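Local structure of succinyl-CoA ligase (ADP-forming) subunit alpha (Methanosaeta concilii, 6HXI) at residues Phe393-Phe404 against Leu547-Phe558; Val116-Ala125 against Gly203-Asn211. The protein joins a CoA-ligase module of the succinyl-CoA synthetase type to a helical domain related to citrate synthase, and binds coenzyme A. All coordinates share one frame; numbering follows the deposited sequence.

Overall arrangement
The two contacts lie on opposite sides of the chain's centre, one in each of its two large modules. Contact 2, closed first along the chain, sets helix 118-130 of the N-terminal Rossmann-like domain against a loop of the CoA-ligase region, near a bound coenzyme A: the side chain of Asp-205 is about 8 Å from it, and the pocket residues Glu-114 and Ala-139 are near the ends of helix 118-130 and strand 134-136. Contact 1 joins two helices of the citrate-synthase-like domain. The centres are about 70 Å apart and the nearest atoms about 52 Å. Both meet other chains: contact 1 another copy of the protein, contact 2 the citrate lyase chain.

Contact 1 of 2, residues Phe393-Phe404 against Leu547-Phe558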
loop_
_atom_site.group_PDB
_atom_site.type_symbol
_atom_site.label_atom_id
_atom_site.label_comp_id
_atom_site.label_asym_id
_atom_site.label_seq_id
_atom_site.Cartn_x
_atom_site.Cartn_y
_atom_site.Cartn_z
ATOM N N PHE B 393 -9.643 -15.900 -15.356
ATOM C CA PHE B 393 -10.902 -16.642 -15.533
ATOM C C PHE B 393 -10.692 -18.099 -15.794
ATOM O O PHE B 393 -11.671 -18.842 -15.860
ATOM C CB PHE B 393 -11.801 -16.011 -16.610
ATOM C CG PHE B 393 -12.016 -14.530 -16.435
ATOM C CD1 PHE B 393 -11.100 -13.606 -16.949
ATOM C CD2 PHE B 393 -13.132 -14.048 -15.777
ATOM C CE1 PHE B 393 -11.280 -12.231 -16.769
ATOM C CE2 PHE B 393 -13.322 -12.667 -15.612
ATOM C CZ PHE B 393 -12.387 -11.777 -16.097
ATOM N N LYS B 394 -9.418 -18.513 -15.908
ATOM C CA LYS B 394 -9.005 -19.884 -16.258
ATOM C C LYS B 394 -9.695 -20.324 -17.565
ATOM O O LYS B 394 -10.270 -21.396 -17.644
ATOM C CB LYS B 394 -9.207 -20.858 -15.085
ATOM C CG LYS B 394 -8.240 -20.598 -13.941
ATOM C CD LYS B 394 -8.236 -21.713 -12.909
ATOM C CE LYS B 394 -9.507 -21.760 -12.129
ATOM N NZ LYS B 394 -9.621 -23.015 -11.340
ATOM N N LYS B 395 -9.714 -19.404 -18.559
ATOM C CA LYS B 395 -10.341 -19.627 -19.851
ATOM C C LYS B 395 -9.454 -19.244 -21.003
ATOM O O LYS B 395 -8.735 -18.269 -20.936
ATOM C CB LYS B 395 -11.655 -18.828 -19.997
ATOM C CG LYS B 395 -12.757 -19.198 -19.017
ATOM C CD LYS B 395 -13.418 -20.509 -19.373
ATOM C CE LYS B 395 -13.986 -21.159 -18.136
ATOM N NZ LYS B 395 -15.044 -20.344 -17.502
ATOM N N GLU B 396 -9.601 -19.962 -22.102
ATOM C CA GLU B 396 -8.975 -19.637 -23.369
ATOM C C GLU B 396 -10.082 -18.834 -24.030
ATOM O O GLU B 396 -11.091 -19.390 -24.424
ATOM C CB GLU B 396 -8.617 -20.907 -24.160
ATOM C CG GLU B 396 -7.772 -20.572 -25.385
ATOM C CD GLU B 396 -6.949 -21.675 -26.031
ATOM O OE1 GLU B 396 -6.201 -21.351 -26.986
ATOM O OE2 GLU B 396 -7.028 -22.846 -25.582
ATOM N N LEU B 397 -9.972 -17.507 -23.979
ATOM C CA LEU B 397 -11.085 -16.670 -24.443
ATOM C C LEU B 397 -11.090 -16.533 -25.918
ATOM O O LEU B 397 -10.013 -16.484 -26.508
ATOM C CB LEU B 397 -10.993 -15.256 -23.818
ATOM C CG LEU B 397 -11.213 -15.132 -22.314
ATOM C CD1 LEU B 397 -10.856 -13.786 -21.889
ATOM C CD2 LEU B 397 -12.686 -15.403 -21.952
ATOM N N PRO B 398 -12.281 -16.310 -26.532
ATOM C CA PRO B 398 -12.292 -16.031 -27.976
ATOM C C PRO B 398 -11.628 -14.688 -28.246
ATOM O O PRO B 398 -11.536 -13.850 -27.338
ATOM C CB PRO B 398 -13.778 -16.046 -28.349
ATOM C CG PRO B 398 -14.524 -16.004 -27.083
ATOM C CD PRO B 398 -13.638 -16.293 -25.937
ATOM N N GLU B 399 -11.141 -14.496 -29.465
ATOM C CA GLU B 399 -10.466 -13.267 -29.918
ATOM C C GLU B 399 -11.210 -11.969 -29.576
ATOM O O GLU B 399 -10.568 -11.067 -29.055
ATOM C CB GLU B 399 -10.136 -13.327 -31.430
ATOM C CG GLU B 399 -9.017 -14.344 -31.686
ATOM C CD GLU B 399 -8.531 -14.552 -33.105
ATOM O OE1 GLU B 399 -8.402 -13.547 -33.843
ATOM O OE2 GLU B 399 -8.206 -15.714 -33.451
ATOM N N TYR B 400 -12.547 -11.889 -29.782
ATOM C CA TYR B 400 -13.295 -10.684 -29.442
ATOM C C TYR B 400 -13.295 -10.375 -27.937
ATOM O O TYR B 400 -13.362 -9.206 -27.562
ATOM C CB TYR B 400 -14.753 -10.685 -29.990
ATOM C CG TYR B 400 -15.653 -11.647 -29.242
ATOM C CD1 TYR B 400 -15.735 -12.980 -29.615
ATOM C CD2 TYR B 400 -16.323 -11.251 -28.082
ATOM C CE1 TYR B 400 -16.515 -13.882 -28.908
ATOM C CE2 TYR B 400 -17.034 -12.174 -27.307
ATOM C CZ TYR B 400 -17.124 -13.490 -27.730
ATOM O OH TYR B 400 -17.896 -14.436 -27.100
ATOM N N ALA B 401 -13.287 -11.411 -27.084
ATOM C CA ALA B 401 -13.275 -11.216 -25.631
ATOM C C ALA B 401 -11.870 -10.706 -25.170
ATOM O O ALA B 401 -11.785 -9.712 -24.463
ATOM C CB ALA B 401 -13.659 -12.525 -24.915
ATOM N N ALA B 402 -10.780 -11.353 -25.618
ATOM C CA ALA B 402 -9.406 -10.953 -25.279
ATOM C C ALA B 402 -9.118 -9.523 -25.797
ATOM O O ALA B 402 -8.520 -8.751 -25.081
ATOM C CB ALA B 402 -8.419 -11.950 -25.886
ATOM N N HIS B 403 -9.606 -9.151 -26.993
ATOM C CA HIS B 403 -9.418 -7.799 -27.510
ATOM C C HIS B 403 -10.242 -6.789 -26.746
ATOM O O HIS B 403 -9.811 -5.657 -26.607
ATOM C CB HIS B 403 -9.749 -7.727 -29.007
ATOM C CG HIS B 403 -9.403 -6.412 -29.646
ATOM N ND1 HIS B 403 -10.306 -5.332 -29.646
ATOM C CD2 HIS B 403 -8.287 -6.039 -30.318
ATOM C CE1 HIS B 403 -9.713 -4.357 -30.327
ATOM N NE2 HIS B 403 -8.503 -4.729 -30.760
ATOM N N PHE B 404 -11.425 -7.174 -26.269
ATOM C CA PHE B 404 -12.240 -6.298 -25.452
ATOM C C PHE B 404 -11.518 -5.957 -24.150
ATOM O O PHE B 404 -11.483 -4.798 -23.757
ATOM C CB PHE B 404 -13.616 -6.920 -25.178
ATOM C CG PHE B 404 -14.540 -5.984 -24.461
ATOM C CD1 PHE B 404 -15.102 -4.891 -25.120
ATOM C CD2 PHE B 404 -14.809 -6.150 -23.108
ATOM C CE1 PHE B 404 -15.933 -3.987 -24.428
ATOM C CE2 PHE B 404 -15.656 -5.251 -22.427
ATOM C CZ PHE B 404 -16.185 -4.169 -23.085
ATOM N N LEU B 547 -21.022 -4.503 -20.373
ATOM C CA LEU B 547 -20.466 -5.264 -21.499
ATOM C C LEU B 547 -19.654 -6.452 -21.043
ATOM O O LEU B 547 -19.562 -7.438 -21.758
ATOM C CB LEU B 547 -19.673 -4.377 -22.469
ATOM C CG LEU B 547 -20.513 -3.349 -23.228
ATOM C CD1 LEU B 547 -19.635 -2.446 -24.037
ATOM C CD2 LEU B 547 -21.524 -4.018 -24.088
ATOM N N PHE B 548 -19.095 -6.367 -19.823
ATOM C CA PHE B 548 -18.339 -7.492 -19.289
ATOM C C PHE B 548 -19.256 -8.690 -18.973
ATOM O O PHE B 548 -18.895 -9.827 -19.302
ATOM C CB PHE B 548 -17.433 -7.108 -18.137
ATOM C CG PHE B 548 -16.173 -7.932 -18.214
ATOM C CD1 PHE B 548 -16.121 -9.205 -17.658
ATOM C CD2 PHE B 548 -15.057 -7.458 -18.885
ATOM C CE1 PHE B 548 -14.972 -9.991 -17.767
ATOM C CE2 PHE B 548 -13.915 -8.249 -19.019
ATOM C CZ PHE B 548 -13.878 -9.509 -18.457
ATOM N N ILE B 549 -20.478 -8.426 -18.463
ATOM C CA ILE B 549 -21.512 -9.464 -18.273
ATOM C C ILE B 549 -21.871 -10.051 -19.652
ATOM O O ILE B 549 -21.983 -11.269 -19.790
ATOM C CB ILE B 549 -22.798 -8.940 -17.546
ATOM C CG1 ILE B 549 -22.474 -8.286 -16.165
ATOM C CG2 ILE B 549 -23.889 -10.052 -17.433
ATOM C CD1 ILE B 549 -21.656 -9.117 -15.298
ATOM N N ASP B 550 -22.062 -9.190 -20.664
ATOM C CA ASP B 550 -22.366 -9.669 -22.031
ATOM C C ASP B 550 -21.250 -10.523 -22.637
ATOM O O ASP B 550 -21.539 -11.503 -23.307
ATOM C CB ASP B 550 -22.726 -8.527 -22.947
ATOM C CG ASP B 550 -24.152 -8.062 -22.748
ATOM O OD1 ASP B 550 -25.031 -8.924 -22.318
ATOM O OD2 ASP B 550 -24.426 -6.859 -23.033
ATOM N N LEU B 551 -19.984 -10.166 -22.394
ATOM C CA LEU B 551 -18.813 -10.912 -22.865
ATOM C C LEU B 551 -18.881 -12.345 -22.259
ATOM O O LEU B 551 -18.712 -13.347 -22.970
ATOM C CB LEU B 551 -17.541 -10.158 -22.382
ATOM C CG LEU B 551 -16.177 -10.741 -22.748
ATOM C CD1 LEU B 551 -15.117 -9.660 -22.725
ATOM C CD2 LEU B 551 -15.721 -11.783 -21.727
ATOM N N MET B 552 -19.107 -12.412 -20.930
ATOM C CA MET B 552 -19.196 -13.675 -20.213
ATOM C C MET B 552 -20.359 -14.536 -20.692
ATOM O O MET B 552 -20.166 -15.727 -20.885
ATOM C CB MET B 552 -19.246 -13.443 -18.721
ATOM C CG MET B 552 -17.900 -13.061 -18.160
ATOM S SD MET B 552 -17.957 -13.009 -16.373
ATOM C CE MET B 552 -18.982 -11.614 -16.113
ATOM N N SER B 553 -21.534 -13.928 -20.944
ATOM C CA SER B 553 -22.686 -14.621 -21.516
ATOM C C SER B 553 -22.379 -15.072 -22.956
ATOM O O SER B 553 -22.873 -16.109 -23.375
ATOM C CB SER B 553 -23.910 -13.710 -21.532
ATOM O OG SER B 553 -24.314 -13.427 -20.206
ATOM N N SER B 554 -21.584 -14.294 -23.719
ATOM C CA SER B 554 -21.192 -14.660 -25.102
ATOM C C SER B 554 -20.217 -15.848 -25.088
ATOM O O SER B 554 -20.340 -16.696 -25.951
ATOM C CB SER B 554 -20.578 -13.481 -25.845
ATOM O OG SER B 554 -21.499 -12.425 -26.048
ATOM N N CYS B 555 -19.285 -15.931 -24.096
ATOM C CA CYS B 555 -18.329 -17.059 -23.977
ATOM C C CYS B 555 -19.085 -18.421 -23.845
ATOM O O CYS B 555 -18.675 -19.404 -24.447
ATOM C CB CYS B 555 -17.298 -16.836 -22.856
ATOM S SG CYS B 555 -16.601 -18.363 -22.136
ATOM N N GLY B 556 -20.217 -18.424 -23.136
ATOM C CA GLY B 556 -21.048 -19.600 -22.924
ATOM C C GLY B 556 -20.577 -20.533 -21.820
ATOM O O GLY B 556 -21.376 -21.328 -21.324
ATOM N N ALA B 557 -19.291 -20.444 -21.411
ATOM C CA ALA B 557 -18.705 -21.342 -20.395
ATOM C C ALA B 557 -18.952 -20.914 -18.929
ATOM O O ALA B 557 -18.548 -21.630 -17.998
ATOM C CB ALA B 557 -17.223 -21.543 -20.655
ATOM N N PHE B 558 -19.652 -19.789 -18.732
ATOM C CA PHE B 558 -19.990 -19.304 -17.407
ATOM C C PHE B 558 -21.494 -19.439 -17.130
ATOM O O PHE B 558 -22.303 -18.956 -17.919
ATOM C CB PHE B 558 -19.572 -17.828 -17.240
ATOM C CG PHE B 558 -18.170 -17.444 -17.655
ATOM C CD1 PHE B 558 -17.103 -17.579 -16.773
ATOM C CD2 PHE B 558 -17.927 -16.874 -18.899
ATOM C CE1 PHE B 558 -15.814 -17.167 -17.139
ATOM C CE2 PHE B 558 -16.643 -16.440 -19.254
ATOM C CZ PHE B 558 -15.595 -16.598 -18.375
HETATM O O HOH W 1 -17.759 -17.089 -27.984
#
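Phe-393 and Phe-548 meet within the all-helical domain related to citrate synthase, where residues 399-404 and 547-555, each part of a longer helix, run nearly antiparallel. The ring planes, 26° apart, are slid so far that the rings barely overlap, with Phe-393 CZ 3.6 Å from Phe-548 CE1. Lys-395 follows in the loop between helices. Its chain bends at chi2 and chi4, laying CD and CE by the methyl of Ala-557 and bringing NZ obliquely to the Phe-558 ring: an off-centre cation-pi contact, 3.8 Å from the centroid and 34° off its normal, for which a long flexible cation is well suited. Two residues before Ala-557, Cys-555 SG forms a disulfide with Cys-618 SG of a second subunit. At Tyr-400, CG sits between the backbone N and the carbonyl carbon (chi1 72°), and the hydroxyl reaches Ser-554 CB at 3.1 Å; a water 2.8 Å from Tyr-400 OH also donates a weak bond to Ser-554 O. Ala-401, small enough for the closest backbone approach between the helices, sets CB against Leu-551 CG. Phe-404 lays its ring against two leucines: CD2 touches Leu-551 CD1, and CZ lies 3.5 Å from Leu-547 CB.

Contact 2 of 2, residues Val116-Ala125 against Gly203-Asn211; sequences VPERQSRVMA and GGDRYPGSN
The Tyr-207 ring carries Arg-122 over one face and the carboxylate oxygen OE1 of Glu-118 at its edge. In the conformer described here, one of two deposited for Arg-122, the arginine and tyrosine side chains run alongside each other in the same direction, and the guanidinium stands almost upright on the ring, the planes 87° apart. Its NH2 leads, 3.2 Å from Tyr-207 CE2, while CZ lies 7° off the ring normal, a cation-pi contact; Arg-122 CD also lies over the face as a CH-pi partner, and the bend at chi3 (-70°) turns the guanidinium in beside it. One face of the guanidinium rests on Glu-118 O and Arg-119 CA of its own helix. In the plane of the tyrosine ring, Glu-118 OE1 comes to 3.6 Å from Tyr-207 CE2, where the slightly positive ring edge would suit a carboxylate. The polar ends of Glu-118 and Tyr-207 bond to the neighbouring citrate lyase chain, Glu-118 OE1 to its Gln-3 and Tyr-207 OH to its Ser-124.

No direct hydrogen bond crosses between the segments; three waters bridge them instead. Asp-205 OD2 accepts from two: one, 2.6 Å away from OD2, also gives to Val-116 O and accepts a hydrogen bond from Ser-121 OG, and the other receives from Val-116 N. A third joins Glu-118 OE2 to Arg-206 N, 2.8 Å from that nitrogen. Ala-125 and Gly-209 are small enough for their CA atoms to come within 4.2 Å, and Ala-125 CA offers a C-H to Gly-209 O. Residues from Glu-118 to Ala-125, the first two turns of helix 118-130, meet the loop that follows strand 196-201. This is an interdomain seam: a helix flanking the Rossmann-like sheet of the N-terminal domain docks on a loop of the CoA-ligase domain, near the coenzyme A pocket.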
loop_
_atom_site.group_PDB
_atom_site.type_symbol
_atom_site.label_atom_id
_atom_site.label_comp_id
_atom_site.label_asym_id
_atom_site.label_seq_id
_atom_site.Cartn_x
_atom_site.Cartn_y
_atom_site.Cartn_z
ATOM N N VAL B 116 43.639 -26.666 -11.025
ATOM C CA VAL B 116 44.564 -25.598 -10.641
ATOM C C VAL B 116 45.875 -25.774 -11.439
ATOM O O VAL B 116 46.430 -26.876 -11.444
ATOM C CB VAL B 116 44.817 -25.552 -9.100
ATOM C CG1 VAL B 116 45.830 -24.468 -8.721
ATOM C CG2 VAL B 116 43.513 -25.354 -8.324
ATOM N N PRO B 117 46.403 -24.713 -12.104
ATOM C CA PRO B 117 47.679 -24.864 -12.840
ATOM C C PRO B 117 48.789 -25.449 -12.002
ATOM O O PRO B 117 48.883 -25.171 -10.809
ATOM C CB PRO B 117 48.025 -23.431 -13.266
ATOM C CG PRO B 117 46.715 -22.769 -13.362
ATOM C CD PRO B 117 45.880 -23.341 -12.232
ATOM N N GLU B 118 49.637 -26.268 -12.638
ATOM C CA GLU B 118 50.782 -26.921 -11.989
ATOM C C GLU B 118 51.760 -25.889 -11.432
ATOM O O GLU B 118 52.252 -26.074 -10.315
ATOM C CB GLU B 118 51.451 -27.896 -12.948
ATOM C CG GLU B 118 50.600 -29.127 -13.203
ATOM C CD GLU B 118 50.943 -30.022 -14.382
ATOM O OE1 GLU B 118 52.040 -29.871 -14.964
ATOM O OE2 GLU B 118 50.111 -30.900 -14.708
ATOM N N ARG B 119 51.968 -24.767 -12.170
ATOM C CA ARG B 119 52.845 -23.681 -11.720
ATOM C C ARG B 119 52.367 -23.022 -10.395
ATOM O O ARG B 119 53.178 -22.804 -9.498
ATOM C CB ARG B 119 53.088 -22.640 -12.821
ATOM C CG ARG B 119 53.885 -21.447 -12.306
ATOM C CD ARG B 119 54.560 -20.597 -13.350
ATOM N NE ARG B 119 55.273 -19.508 -12.681
ATOM C CZ ARG B 119 56.484 -19.612 -12.134
ATOM N NH1 ARG B 119 57.035 -18.569 -11.527
ATOM N NH2 ARG B 119 57.156 -20.762 -12.196
ATOM N N GLN B 120 51.061 -22.742 -10.287
ATOM C CA GLN B 120 50.391 -22.182 -9.115
ATOM C C GLN B 120 50.533 -23.116 -7.905
ATOM O O GLN B 120 50.867 -22.646 -6.813
ATOM C CB GLN B 120 48.913 -21.928 -9.417
ATOM C CG GLN B 120 48.678 -20.700 -10.319
ATOM C CD GLN B 120 47.217 -20.461 -10.623
ATOM O OE1 GLN B 120 46.318 -20.893 -9.898
ATOM N NE2 GLN B 120 46.939 -19.797 -11.729
ATOM N N SER B 121 50.334 -24.441 -8.114
ATOM C CA SER B 121 50.483 -25.451 -7.048
ATOM C C SER B 121 51.921 -25.511 -6.543
ATOM O O SER B 121 52.124 -25.584 -5.331
ATOM C CB SER B 121 50.020 -26.811 -7.529
ATOM O OG SER B 121 48.618 -26.739 -7.681
ATOM N N ARG B 122 52.915 -25.465 -7.456
ATOM C CA ARG B 122 54.335 -25.445 -7.090
ATOM C C ARG B 122 54.650 -24.191 -6.254
ATOM O O ARG B 122 55.361 -24.284 -5.257
ATOM C CB ARG B 122 55.222 -25.448 -8.336
ATOM C CG ARG B 122 55.321 -26.775 -9.039
ATOM C CD ARG B 122 56.500 -26.802 -9.997
ATOM N NE ARG B 122 56.304 -25.933 -11.162
ATOM C CZ ARG B 122 55.659 -26.297 -12.269
ATOM N NH1 ARG B 122 55.540 -25.449 -13.281
ATOM N NH2 ARG B 122 55.164 -27.524 -12.385
ATOM N N VAL B 123 54.100 -23.029 -6.646
ATOM C CA VAL B 123 54.292 -21.762 -5.902
ATOM C C VAL B 123 53.615 -21.839 -4.509
ATOM O O VAL B 123 54.194 -21.348 -3.547
ATOM C CB VAL B 123 53.894 -20.501 -6.704
ATOM C CG1 VAL B 123 53.931 -19.248 -5.825
ATOM C CG2 VAL B 123 54.798 -20.335 -7.930
ATOM N N MET B 124 52.447 -22.511 -4.399
ATOM C CA MET B 124 51.759 -22.685 -3.113
ATOM C C MET B 124 52.557 -23.609 -2.189
ATOM O O MET B 124 52.747 -23.276 -1.020
ATOM C CB MET B 124 50.325 -23.206 -3.305
ATOM C CG MET B 124 49.416 -22.176 -3.934
ATOM S SD MET B 124 47.664 -22.608 -3.968
ATOM C CE MET B 124 47.629 -23.847 -5.223
ATOM N N ALA B 125 53.042 -24.753 -2.735
ATOM C CA ALA B 125 53.858 -25.756 -2.047
ATOM C C ALA B 125 55.121 -25.145 -1.507
ATOM O O ALA B 125 55.418 -25.351 -0.332
ATOM C CB ALA B 125 54.199 -26.913 -2.985
ATOM N N GLY B 203 45.594 -35.232 -3.069
ATOM C CA GLY B 203 45.052 -34.844 -4.369
ATOM C C GLY B 203 45.767 -35.605 -5.465
ATOM O O GLY B 203 46.798 -36.236 -5.211
ATOM N N GLY B 204 45.237 -35.544 -6.676
ATOM C CA GLY B 204 45.819 -36.246 -7.817
ATOM C C GLY B 204 46.621 -35.401 -8.787
ATOM O O GLY B 204 46.925 -35.842 -9.898
ATOM N N ASP B 205 46.987 -34.196 -8.380
ATOM C CA ASP B 205 47.752 -33.310 -9.230
ATOM C C ASP B 205 49.238 -33.705 -9.252
ATOM O O ASP B 205 49.751 -34.242 -8.261
ATOM C CB ASP B 205 47.549 -31.840 -8.802
ATOM C CG ASP B 205 46.182 -31.224 -9.144
ATOM O OD1 ASP B 205 45.447 -31.802 -9.973
ATOM O OD2 ASP B 205 45.868 -30.152 -8.611
ATOM N N ARG B 206 49.923 -33.449 -10.388
ATOM C CA ARG B 206 51.350 -33.757 -10.552
ATOM C C ARG B 206 52.251 -33.050 -9.503
ATOM O O ARG B 206 53.263 -33.620 -9.090
ATOM C CB ARG B 206 51.827 -33.432 -11.987
ATOM C CG ARG B 206 53.120 -34.163 -12.343
ATOM C CD ARG B 206 53.471 -34.153 -13.824
ATOM N NE ARG B 206 52.633 -35.053 -14.617
ATOM C CZ ARG B 206 52.963 -36.299 -14.922
ATOM N NH1 ARG B 206 52.150 -37.045 -15.653
ATOM N NH2 ARG B 206 54.112 -36.810 -14.499
ATOM N N TYR B 207 51.876 -31.825 -9.085
ATOM C CA TYR B 207 52.642 -31.019 -8.135
ATOM C C TYR B 207 51.760 -30.681 -6.952
ATOM O O TYR B 207 51.049 -29.679 -6.995
ATOM C CB TYR B 207 53.214 -29.764 -8.828
ATOM C CG TYR B 207 54.114 -30.119 -9.989
ATOM C CD1 TYR B 207 55.466 -30.404 -9.791
ATOM C CD2 TYR B 207 53.604 -30.244 -11.281
ATOM C CE1 TYR B 207 56.291 -30.786 -10.853
ATOM C CE2 TYR B 207 54.419 -30.627 -12.349
ATOM C CZ TYR B 207 55.762 -30.893 -12.128
ATOM O OH TYR B 207 56.553 -31.283 -13.173
ATOM N N PRO B 208 51.690 -31.537 -5.908
ATOM C CA PRO B 208 50.766 -31.224 -4.802
ATOM C C PRO B 208 51.335 -30.182 -3.837
ATOM O O PRO B 208 52.520 -29.873 -3.904
ATOM C CB PRO B 208 50.560 -32.582 -4.134
ATOM C CG PRO B 208 51.900 -33.317 -4.380
ATOM C CD PRO B 208 52.438 -32.799 -5.670
ATOM N N GLY B 209 50.485 -29.652 -2.953
ATOM C CA GLY B 209 50.880 -28.686 -1.935
ATOM C C GLY B 209 51.774 -29.342 -0.904
ATOM O O GLY B 209 52.703 -28.716 -0.383
ATOM N N SER B 210 51.504 -30.636 -0.636
ATOM C CA SER B 210 52.267 -31.483 0.272
ATOM C C SER B 210 52.308 -32.883 -0.329
ATOM O O SER B 210 51.312 -33.352 -0.894
ATOM C CB SER B 210 51.627 -31.525 1.658
ATOM O OG SER B 210 50.263 -31.912 1.604
ATOM N N ASN B 211 53.471 -33.522 -0.257
ATOM C CA ASN B 211 53.693 -34.860 -0.776
ATOM C C ASN B 211 53.252 -35.875 0.261
ATOM O O ASN B 211 53.045 -35.514 1.422
ATOM C CB ASN B 211 55.179 -35.033 -1.152
ATOM C CG ASN B 211 55.529 -34.239 -2.399
ATOM O OD1 ASN B 211 56.075 -33.133 -2.327
ATOM N ND2 ASN B 211 55.098 -34.730 -3.566
HETATM O O HOH W 2 47.666 -28.468 -9.425
HETATM O O HOH W 3 43.656 -28.643 -9.040
HETATM O O HOH W 4 48.755 -31.612 -12.146
#